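Local atomic coordinates of NDP-N-acetyl-D-galactosaminuronic acid dehydrogenase (Methanosarcina mazei Go1, PDB entry 3G79), a protein that probably oxidises UDP-N-acetyl-D-mannosamine to UDP-N-acetyl-D-mannosaminouronate, using two molecules of NAD+ for each sugar nucleotide. Residues K83-A87 with G88-C92; S124-I127 with D128-N132; S428-K431 with A432-K436. One frame throughout, in Å; residues are numbered along the deposited sequence.

In the fold
All three are local contacts within one continuous run of chain, and each belongs to a helix: interaction 1 ends helix 77-86 and leads into strand 90-93, interaction 2 lies within helix 124-136, and interaction 3 starts helix 432-439. Interactions 1 and 2 share the NAD-binding domain, with centres about 25 Å and nearest atoms about 13 Å apart, and do not touch. Interaction 3 belongs to the UDP-binding domain, its centre about 56 Å from that of interaction 1 and 53 Å from that of interaction 2. Gly129 of interaction 2 lies near, without touching, the glycine-rich turn Gly25, Gly27 and Gly30, which probably belongs to the dinucleotide site.

Interaction 1 (K83-A87 with G88-C92); sequences KVVKA and GKFEC
Two backbone hydrogen bonds tie Lys89 and Gly88 to the last turn of helix 77-86. Lys89 N donates to Val84 O at 2.9 Å, a nearly straight bond (N-H...O 162°), and Gly88 N donates to Val85 O at 2.9 Å from well above the carbonyl plane. With positive phi at Gly88 (56°), the pair makes a Schellman motif. Glycine suits the position because a side chain here would clash with the carbonyl oxygen of Ala87.

Apolar contacts join the turn to the strand that follows. Val85 CG2 meets the ring of Phe90 at its edge, near the ring plane, 3.7 Å from CD2. Val84 also comes close to Phe90, but the detail of that contact is doubtful. Both reach helix 30-39, Phe90 touching Ala34 and Ala38 and Val84 touching Ala38. Phe90 carries its ring anti to the backbone N (chi1 173°), which sends it away from the turn toward that helix.

A lysine suits position 89: its aliphatic chain passes the turn, bends at chi3, and its NZ bonds to Ala40 O. The chemistry thus divides the work: carbonyls near the helix end accept bonds from the departing chain, while Phe90 is buried and Val85 closes over its edge.

Interaction 2 (S124-I127 with D128-N132); sequences SALI and DGIRN
Ile127 CD1 lies over one face of the Arg131 guanidinium, displaced toward its rim and 3.2 Å from Arg131 NH1. The packing is tight and the isoleucine strained, both its torsions lying away from staggered values, which makes its detail uncertain. The two side chains run side by side, one helical turn apart, and point the same way. Leu126 and Ile130 make the apolar counterpart, with Leu126 CG 3.8 Å from Ile130 CD1. Leu126 holds CG anti to its backbone N (chi1 164°), while Ile130 sets CG1 beside its own, bringing Leu126 CG and the CD1 end of Ile130 together on one side of the helix.

Beneath these side chains runs regular i to i+4 bonding. Arg131 N donates to Ile127 O at 3.0 Å with an almost straight N-H...O angle of 171°, and Ile130 N reaches Leu126 O at 3.1 Å. Asp128 N and Gly129 N bond likewise to Ser124 O and Ala125 O. Arg131 NH2 also forms a loose salt bridge, at 3.5 Å, with Asp128 OD1.

Further out, Arg131 packs on Ile161 and Glu165 of helix 154-166. Leu126 and Ile130 suit the buried side, Leu126 against Ser147 and Ile149, Ile130 against Ile161 and Leu162. Cut back to an alanine, Ile127 loses the methyl on that face, and the guanidinium, though still paired with Asp128, would probably be less closely held. Within the beta-alpha-beta unit of strands 104-107 and 142-145, the chemistry implies an amphipathic helix, Leu126 and Ile130 inward and the Asp128-Arg131 pair toward solvent.

Interaction 3 (S428-K431 with A432-K436); sequences SSLK and ADWAK
Leu430 and Trp434 supply the apolar contact where the loop enters helix 432-439. Leu430 CD1 lies 3.9 Å from Trp434 CE3, the two side chains crossing at about a right angle, and the same methyl touches Ala435 CB at 4.1 Å. With its CG anti to the backbone N (chi1 -178°), Leu430 extends its branch toward the first turn. Leu408 touches both Leu430 and Trp434, extending the apolar contact to helix 408-412, while the small Ala435 fits beside the leucine methyl.

Backbone bonding centres on Lys431, the N-cap residue. Its carbonyl oxygen accepts two weak hydrogen bonds: Trp434 N approaches at 3.2 Å with a strongly bent N-H...O angle of 126°, and Ala435 N at 3.3 Å but almost straight (172°). A lysine at the N-cap has no side-chain acceptor for the first-turn amides, and Ala432 N bonds instead to Glu457 OE1 from helix 455-459.

Lys431, extended beyond CG, brings NZ to 3.8 Å from Trp434 CD1, with Lys431 CE near Trp434 CB. Asp433 OD1 forms a salt bridge with Lys461, and an aspartate so early in a helix is likely to suit the dipole at its N-terminus. The arrangement is a helix N-terminus in the UDP-binding domain, in the crossover that links strand 417-420 to its parallel neighbour 445-448 along the chain, a beta-alpha-beta connection of a Rossmann-like sheet.

Interaction 1 (K83-A87 with G88-C92)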
ATOM      1  N   LYS A  83     -30.116 -26.099 -18.410  1.00 30.63           N
ATOM      2  CA  LYS A  83     -29.944 -27.299 -17.608  1.00 32.96           C
ATOM      3  C   LYS A  83     -30.895 -27.221 -16.434  1.00 33.43           C
ATOM      4  O   LYS A  83     -31.689 -28.139 -16.190  1.00 34.93           O
ATOM      5  CB  LYS A  83     -28.473 -27.374 -17.125  1.00 34.46           C
ATOM      6  CG  LYS A  83     -28.146 -28.394 -16.033  1.00 43.04           C
ATOM      7  CD  LYS A  83     -26.651 -28.246 -15.648  1.00 36.24           C
ATOM      8  CE  LYS A  83     -26.091 -29.485 -14.886  1.00 44.17           C
ATOM      9  NZ  LYS A  83     -26.544 -29.713 -13.447  1.00 36.28           N
ATOM     10  N   VAL A  84     -30.815 -26.088 -15.746  1.00 31.78           N
ATOM     11  CA  VAL A  84     -31.594 -25.770 -14.569  1.00 30.53           C
ATOM     12  C   VAL A  84     -33.117 -25.693 -14.884  1.00 30.77           C
ATOM     13  O   VAL A  84     -33.967 -26.232 -14.139  1.00 29.53           O
ATOM     14  CB  VAL A  84     -30.954 -24.463 -13.979  1.00 30.32           C
ATOM     15  CG1 VAL A  84     -31.895 -23.298 -13.943  1.00 28.84           C
ATOM     16  CG2 VAL A  84     -30.252 -24.713 -12.648  1.00 28.28           C
ATOM     17  N   VAL A  85     -33.454 -25.061 -16.014  1.00 31.88           N
ATOM     18  CA  VAL A  85     -34.837 -24.992 -16.469  1.00 32.70           C
ATOM     19  C   VAL A  85     -35.321 -26.408 -16.816  1.00 34.49           C
ATOM     20  O   VAL A  85     -36.407 -26.836 -16.387  1.00 33.75           O
ATOM     21  CB  VAL A  85     -34.996 -23.990 -17.639  1.00 32.26           C
ATOM     22  CG1 VAL A  85     -36.370 -24.095 -18.302  1.00 18.24           C
ATOM     23  CG2 VAL A  85     -34.745 -22.575 -17.147  1.00 16.48           C
ATOM     24  N   LYS A  86     -34.491 -27.163 -17.531  1.00 36.64           N
ATOM     25  CA  LYS A  86     -34.886 -28.524 -17.939  1.00 38.11           C
ATOM     26  C   LYS A  86     -35.137 -29.425 -16.713  1.00 38.15           C
ATOM     27  O   LYS A  86     -36.009 -30.304 -16.751  1.00 38.15           O
ATOM     28  CB  LYS A  86     -33.833 -29.132 -18.879  1.00 38.92           C
ATOM     29  CG  LYS A  86     -33.906 -30.638 -19.089  1.00 61.32           C
ATOM     30  CD  LYS A  86     -32.604 -31.132 -19.721  1.00 40.80           C
ATOM     31  CE  LYS A  86     -32.677 -32.615 -20.156  1.00 61.98           C
ATOM     32  NZ  LYS A  86     -33.737 -32.928 -21.181  1.00 40.73           N
ATOM     33  N   ALA A  87     -34.363 -29.202 -15.646  1.00 37.46           N
ATOM     34  CA  ALA A  87     -34.467 -29.980 -14.418  1.00 38.08           C
ATOM     35  C   ALA A  87     -35.569 -29.440 -13.500  1.00 39.31           C
ATOM     36  O   ALA A  87     -35.743 -29.904 -12.359  1.00 39.87           O
ATOM     37  CB  ALA A  87     -33.128 -29.981 -13.680  1.00 38.25           C
ATOM     38  N   GLY A  88     -36.309 -28.457 -13.997  1.00 39.14           N
ATOM     39  CA  GLY A  88     -37.342 -27.795 -13.217  1.00 38.00           C
ATOM     40  C   GLY A  88     -36.906 -27.181 -11.900  1.00 36.67           C
ATOM     41  O   GLY A  88     -37.697 -27.169 -10.962  1.00 36.96           O
ATOM     42  N   LYS A  89     -35.670 -26.673 -11.829  1.00 34.65           N
ATOM     43  CA  LYS A  89     -35.160 -26.032 -10.601  1.00 33.59           C
ATOM     44  C   LYS A  89     -35.152 -24.482 -10.660  1.00 33.59           C
ATOM     45  O   LYS A  89     -34.749 -23.784  -9.695  1.00 33.32           O
ATOM     46  CB  LYS A  89     -33.743 -26.536 -10.273  1.00 31.86           C
ATOM     47  CG  LYS A  89     -33.703 -27.993  -9.856  1.00 29.39           C
ATOM     48  CD  LYS A  89     -32.337 -28.389  -9.470  1.00 28.96           C
ATOM     49  CE  LYS A  89     -32.106 -28.126  -8.003  1.00 28.75           C
ATOM     50  NZ  LYS A  89     -30.660 -28.316  -7.670  1.00 28.16           N
ATOM     51  N   PHE A  90     -35.554 -23.953 -11.803  1.00 32.99           N
ATOM     52  CA  PHE A  90     -35.582 -22.525 -11.977  1.00 33.41           C
ATOM     53  C   PHE A  90     -36.769 -22.101 -12.832  1.00 34.48           C
ATOM     54  O   PHE A  90     -37.138 -22.780 -13.784  1.00 34.42           O
ATOM     55  CB  PHE A  90     -34.277 -22.040 -12.584  1.00 32.61           C
ATOM     56  CG  PHE A  90     -34.290 -20.591 -12.948  1.00 36.68           C
ATOM     57  CD1 PHE A  90     -34.196 -19.605 -11.969  1.00 32.94           C
ATOM     58  CD2 PHE A  90     -34.424 -20.194 -14.272  1.00 33.66           C
ATOM     59  CE1 PHE A  90     -34.219 -18.274 -12.296  1.00 35.65           C
ATOM     60  CE2 PHE A  90     -34.429 -18.825 -14.597  1.00 36.90           C
ATOM     61  CZ  PHE A  90     -34.332 -17.885 -13.598  1.00 31.80           C
ATOM     62  N   GLU A  91     -37.354 -20.972 -12.462  1.00 35.50           N
ATOM     63  CA  GLU A  91     -38.516 -20.424 -13.136  1.00 36.62           C
ATOM     64  C   GLU A  91     -38.505 -18.927 -12.901  1.00 35.98           C
ATOM     65  O   GLU A  91     -38.184 -18.474 -11.801  1.00 36.02           O
ATOM     66  CB  GLU A  91     -39.798 -21.015 -12.553  1.00 37.75           C
ATOM     67  CG  GLU A  91     -41.065 -20.530 -13.239  1.00 51.32           C
ATOM     68  CD  GLU A  91     -42.324 -20.834 -12.442  1.00 39.31           C
ATOM     69  OE1 GLU A  91     -43.410 -20.299 -12.818  1.00 51.25           O
ATOM     70  OE2 GLU A  91     -42.214 -21.591 -11.438  1.00 51.25           O
ATOM     71  N   CYS A  92     -38.832 -18.174 -13.944  1.00 35.01           N
ATOM     72  CA  CYS A  92     -38.990 -16.734 -13.858  1.00 34.28           C
ATOM     73  C   CYS A  92     -40.484 -16.412 -13.791  1.00 33.59           C
ATOM     74  O   CYS A  92     -41.293 -16.946 -14.561  1.00 33.28           O
ATOM     75  CB  CYS A  92     -38.333 -16.078 -15.071  1.00 34.41           C
ATOM     76  SG  CYS A  92     -38.094 -14.287 -15.013  1.00 38.34           S
TER

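Interaction 2 (S124-I127 with D128-N132)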
ATOM      1  N   SER A 124     -33.273   3.503  -7.206  1.00 41.57           N
ATOM      2  CA  SER A 124     -34.736   3.475  -7.244  1.00 39.19           C
ATOM      3  C   SER A 124     -35.309   2.078  -7.530  1.00 36.67           C
ATOM      4  O   SER A 124     -36.175   1.593  -6.786  1.00 37.72           O
ATOM      5  CB  SER A 124     -35.355   4.624  -8.105  1.00 39.24           C
ATOM      6  OG  SER A 124     -35.326   4.397  -9.512  1.00 29.68           O
ATOM      7  N   ALA A 125     -34.821   1.426  -8.571  1.00 33.59           N
ATOM      8  CA  ALA A 125     -35.190   0.046  -8.832  1.00 32.61           C
ATOM      9  C   ALA A 125     -34.837  -0.900  -7.659  1.00 32.55           C
ATOM     10  O   ALA A 125     -35.572  -1.898  -7.410  1.00 33.22           O
ATOM     11  CB  ALA A 125     -34.541  -0.455 -10.126  1.00 32.04           C
ATOM     12  N   LEU A 126     -33.739  -0.597  -6.952  1.00 30.75           N
ATOM     13  CA  LEU A 126     -33.279  -1.448  -5.836  1.00 29.88           C
ATOM     14  C   LEU A 126     -34.266  -1.301  -4.730  1.00 30.60           C
ATOM     15  O   LEU A 126     -34.725  -2.288  -4.156  1.00 30.39           O
ATOM     16  CB  LEU A 126     -31.894  -1.029  -5.297  1.00 28.20           C
ATOM     17  CG  LEU A 126     -31.528  -1.610  -3.926  1.00 40.39           C
ATOM     18  CD1 LEU A 126     -31.463  -3.155  -4.037  1.00 26.67           C
ATOM     19  CD2 LEU A 126     -30.260  -0.999  -3.311  1.00 25.40           C
ATOM     20  N   ILE A 127     -34.611  -0.051  -4.434  1.00 31.84           N
ATOM     21  CA  ILE A 127     -35.517   0.180  -3.337  1.00 31.83           C
ATOM     22  C   ILE A 127     -36.901  -0.350  -3.698  1.00 31.71           C
ATOM     23  O   ILE A 127     -37.618  -0.827  -2.829  1.00 31.74           O
ATOM     24  CB  ILE A 127     -35.574   1.638  -2.837  1.00 31.87           C
ATOM     25  CG1 ILE A 127     -36.752   2.350  -3.461  1.00 43.70           C
ATOM     26  CG2 ILE A 127     -34.274   2.402  -2.998  1.00 43.30           C
ATOM     27  CD1 ILE A 127     -37.563   3.065  -2.430  1.00 32.95           C
ATOM     28  N   ASP A 128     -37.271  -0.299  -4.972  1.00 32.27           N
ATOM     29  CA  ASP A 128     -38.524  -0.914  -5.376  1.00 33.42           C
ATOM     30  C   ASP A 128     -38.523  -2.396  -5.046  1.00 32.00           C
ATOM     31  O   ASP A 128     -39.520  -2.917  -4.582  1.00 30.36           O
ATOM     32  CB  ASP A 128     -38.748  -0.742  -6.863  1.00 36.47           C
ATOM     33  CG  ASP A 128     -39.551   0.493  -7.196  1.00 63.56           C
ATOM     34  OD1 ASP A 128     -39.321   1.572  -6.572  1.00 38.86           O
ATOM     35  OD2 ASP A 128     -40.413   0.363  -8.095  1.00 38.40           O
ATOM     36  N   GLY A 129     -37.391  -3.071  -5.289  1.00 32.05           N
ATOM     37  CA  GLY A 129     -37.277  -4.505  -4.992  1.00 31.78           C
ATOM     38  C   GLY A 129     -37.394  -4.843  -3.517  1.00 31.40           C
ATOM     39  O   GLY A 129     -38.004  -5.830  -3.144  1.00 31.53           O
ATOM     40  N   ILE A 130     -36.787  -4.015  -2.680  1.00 31.38           N
ATOM     41  CA  ILE A 130     -36.775  -4.208  -1.247  1.00 31.17           C
ATOM     42  C   ILE A 130     -38.206  -4.100  -0.762  1.00 31.72           C
ATOM     43  O   ILE A 130     -38.692  -4.989  -0.045  1.00 32.61           O
ATOM     44  CB  ILE A 130     -35.818  -3.192  -0.546  1.00 31.11           C
ATOM     45  CG1 ILE A 130     -34.394  -3.390  -1.059  1.00 18.45           C
ATOM     46  CG2 ILE A 130     -35.788  -3.424   0.934  1.00 17.38           C
ATOM     47  CD1 ILE A 130     -33.408  -2.278  -0.699  1.00 32.36           C
ATOM     48  N   ARG A 131     -38.887  -3.027  -1.163  1.00 30.79           N
ATOM     49  CA  ARG A 131     -40.324  -2.891  -0.938  1.00 29.59           C
ATOM     50  C   ARG A 131     -41.047  -4.188  -1.328  1.00 28.88           C
ATOM     51  O   ARG A 131     -41.716  -4.811  -0.505  1.00 28.32           O
ATOM     52  CB  ARG A 131     -40.877  -1.678  -1.689  1.00 30.86           C
ATOM     53  CG  ARG A 131     -40.484  -0.278  -1.087  1.00 49.89           C
ATOM     54  CD  ARG A 131     -41.611   0.793  -1.256  1.00 34.59           C
ATOM     55  NE  ARG A 131     -41.203   2.207  -1.202  1.00 49.92           N
ATOM     56  CZ  ARG A 131     -40.854   2.932  -2.274  1.00 36.79           C
ATOM     57  NH1 ARG A 131     -40.541   4.226  -2.150  1.00 50.88           N
ATOM     58  NH2 ARG A 131     -40.806   2.372  -3.493  1.00 50.73           N
ATOM     59  N   ASN A 132     -40.895  -4.654  -2.559  1.00 28.82           N
ATOM     60  CA  ASN A 132     -41.575  -5.898  -2.906  1.00 29.31           C
ATOM     61  C   ASN A 132     -41.270  -7.036  -1.946  1.00 30.39           C
ATOM     62  O   ASN A 132     -42.196  -7.739  -1.480  1.00 30.83           O
ATOM     63  CB  ASN A 132     -41.278  -6.316  -4.320  1.00 29.22           C
ATOM     64  CG  ASN A 132     -42.239  -5.714  -5.308  1.00 47.26           C
ATOM     65  OD1 ASN A 132     -41.890  -5.580  -6.466  1.00 30.23           O
ATOM     66  ND2 ASN A 132     -43.466  -5.363  -4.868  1.00 29.61           N
TER

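Interaction 3 (S428-K431 with A432-K436)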
ATOM      1  N   SER A 428       1.783   2.964 -27.927  1.00 38.40           N
ATOM      2  CA  SER A 428       3.077   2.317 -27.655  1.00 39.06           C
ATOM      3  C   SER A 428       3.822   2.026 -28.958  1.00 38.37           C
ATOM      4  O   SER A 428       5.053   1.882 -28.963  1.00 37.90           O
ATOM      5  CB  SER A 428       2.887   1.028 -26.836  1.00 40.03           C
ATOM      6  OG  SER A 428       3.916   0.894 -25.849  1.00 62.85           O
ATOM      7  N   SER A 429       3.065   1.948 -30.057  1.00 38.28           N
ATOM      8  CA  SER A 429       3.640   1.757 -31.375  1.00 38.36           C
ATOM      9  C   SER A 429       3.949   3.083 -32.068  1.00 39.33           C
ATOM     10  O   SER A 429       4.659   3.093 -33.069  1.00 40.28           O
ATOM     11  CB  SER A 429       2.755   0.857 -32.241  1.00 38.20           C
ATOM     12  OG  SER A 429       1.518   1.477 -32.503  1.00 61.68           O
ATOM     13  N   LEU A 430       3.465   4.206 -31.530  1.00 39.33           N
ATOM     14  CA  LEU A 430       3.776   5.524 -32.111  1.00 38.92           C
ATOM     15  C   LEU A 430       5.283   5.728 -32.289  1.00 40.24           C
ATOM     16  O   LEU A 430       6.057   5.704 -31.315  1.00 41.21           O
ATOM     17  CB  LEU A 430       3.165   6.669 -31.278  1.00 37.88           C
ATOM     18  CG  LEU A 430       3.341   8.121 -31.764  1.00 30.29           C
ATOM     19  CD1 LEU A 430       2.460   8.455 -32.958  1.00 37.08           C
ATOM     20  CD2 LEU A 430       3.074   9.105 -30.663  1.00 37.51           C
ATOM     21  N   LYS A 431       5.689   5.943 -33.536  1.00 40.78           N
ATOM     22  CA  LYS A 431       7.106   6.116 -33.880  1.00 41.86           C
ATOM     23  C   LYS A 431       7.448   7.598 -34.084  1.00 40.79           C
ATOM     24  O   LYS A 431       6.655   8.351 -34.679  1.00 40.70           O
ATOM     25  CB  LYS A 431       7.499   5.255 -35.110  1.00 43.54           C
ATOM     26  CG  LYS A 431       6.317   4.787 -35.977  1.00 70.74           C
ATOM     27  CD  LYS A 431       6.703   4.554 -37.457  1.00 46.16           C
ATOM     28  CE  LYS A 431       5.443   4.446 -38.361  1.00 70.93           C
ATOM     29  NZ  LYS A 431       5.648   4.929 -39.780  1.00 46.80           N
ATOM     30  N   ALA A 432       8.617   8.011 -33.583  1.00 39.06           N
ATOM     31  CA  ALA A 432       8.992   9.422 -33.584  1.00 38.90           C
ATOM     32  C   ALA A 432       8.889  10.111 -34.966  1.00 39.23           C
ATOM     33  O   ALA A 432       8.276  11.168 -35.081  1.00 39.81           O
ATOM     34  CB  ALA A 432      10.403   9.621 -32.966  1.00 38.79           C
ATOM     35  N   ASP A 433       9.490   9.511 -35.992  1.00 38.75           N
ATOM     36  CA  ASP A 433       9.495  10.044 -37.359  1.00 38.77           C
ATOM     37  C   ASP A 433       8.130  10.528 -37.799  1.00 37.65           C
ATOM     38  O   ASP A 433       7.973  11.639 -38.324  1.00 37.52           O
ATOM     39  CB  ASP A 433       9.862   8.939 -38.355  1.00 39.56           C
ATOM     40  CG  ASP A 433      11.315   8.633 -38.385  1.00 49.68           C
ATOM     41  OD1 ASP A 433      12.110   9.491 -37.968  1.00 39.70           O
ATOM     42  OD2 ASP A 433      11.650   7.507 -38.835  1.00 40.50           O
ATOM     43  N   TRP A 434       7.163   9.644 -37.596  1.00 36.59           N
ATOM     44  CA  TRP A 434       5.824   9.800 -38.099  1.00 36.04           C
ATOM     45  C   TRP A 434       5.136  10.972 -37.420  1.00 35.50           C
ATOM     46  O   TRP A 434       4.583  11.842 -38.088  1.00 36.09           O
ATOM     47  CB  TRP A 434       5.040   8.510 -37.885  1.00 35.46           C
ATOM     48  CG  TRP A 434       3.744   8.510 -38.548  1.00 35.29           C
ATOM     49  CD1 TRP A 434       3.477   8.096 -39.821  1.00 35.64           C
ATOM     50  CD2 TRP A 434       2.493   8.935 -37.992  1.00 35.51           C
ATOM     51  NE1 TRP A 434       2.129   8.237 -40.094  1.00 35.59           N
ATOM     52  CE2 TRP A 434       1.506   8.755 -38.988  1.00 35.46           C
ATOM     53  CE3 TRP A 434       2.111   9.449 -36.753  1.00 35.38           C
ATOM     54  CZ2 TRP A 434       0.158   9.070 -38.779  1.00 35.42           C
ATOM     55  CZ3 TRP A 434       0.774   9.759 -36.548  1.00 35.42           C
ATOM     56  CH2 TRP A 434      -0.185   9.567 -37.557  1.00 35.46           C
ATOM     57  N   ALA A 435       5.193  11.002 -36.099  1.00 34.68           N
ATOM     58  CA  ALA A 435       4.571  12.088 -35.335  1.00 33.94           C
ATOM     59  C   ALA A 435       5.253  13.402 -35.654  1.00 34.15           C
ATOM     60  O   ALA A 435       4.599  14.445 -35.728  1.00 34.68           O
ATOM     61  CB  ALA A 435       4.616  11.804 -33.833  1.00 32.87           C
ATOM     62  N   LYS A 436       6.564  13.349 -35.860  1.00 34.07           N
ATOM     63  CA  LYS A 436       7.313  14.534 -36.227  1.00 34.19           C
ATOM     64  C   LYS A 436       6.826  15.079 -37.555  1.00 34.41           C
ATOM     65  O   LYS A 436       6.639  16.280 -37.699  1.00 34.56           O
ATOM     66  CB  LYS A 436       8.803  14.233 -36.328  1.00 33.97           C
ATOM     67  CG  LYS A 436       9.709  15.425 -36.004  1.00 34.76           C
ATOM     68  CD  LYS A 436      10.085  16.210 -37.226  1.00 33.35           C
ATOM     69  CE  LYS A 436      10.927  17.449 -36.863  1.00 35.69           C
ATOM     70  NZ  LYS A 436      12.265  17.079 -36.298  1.00 33.03           N
TER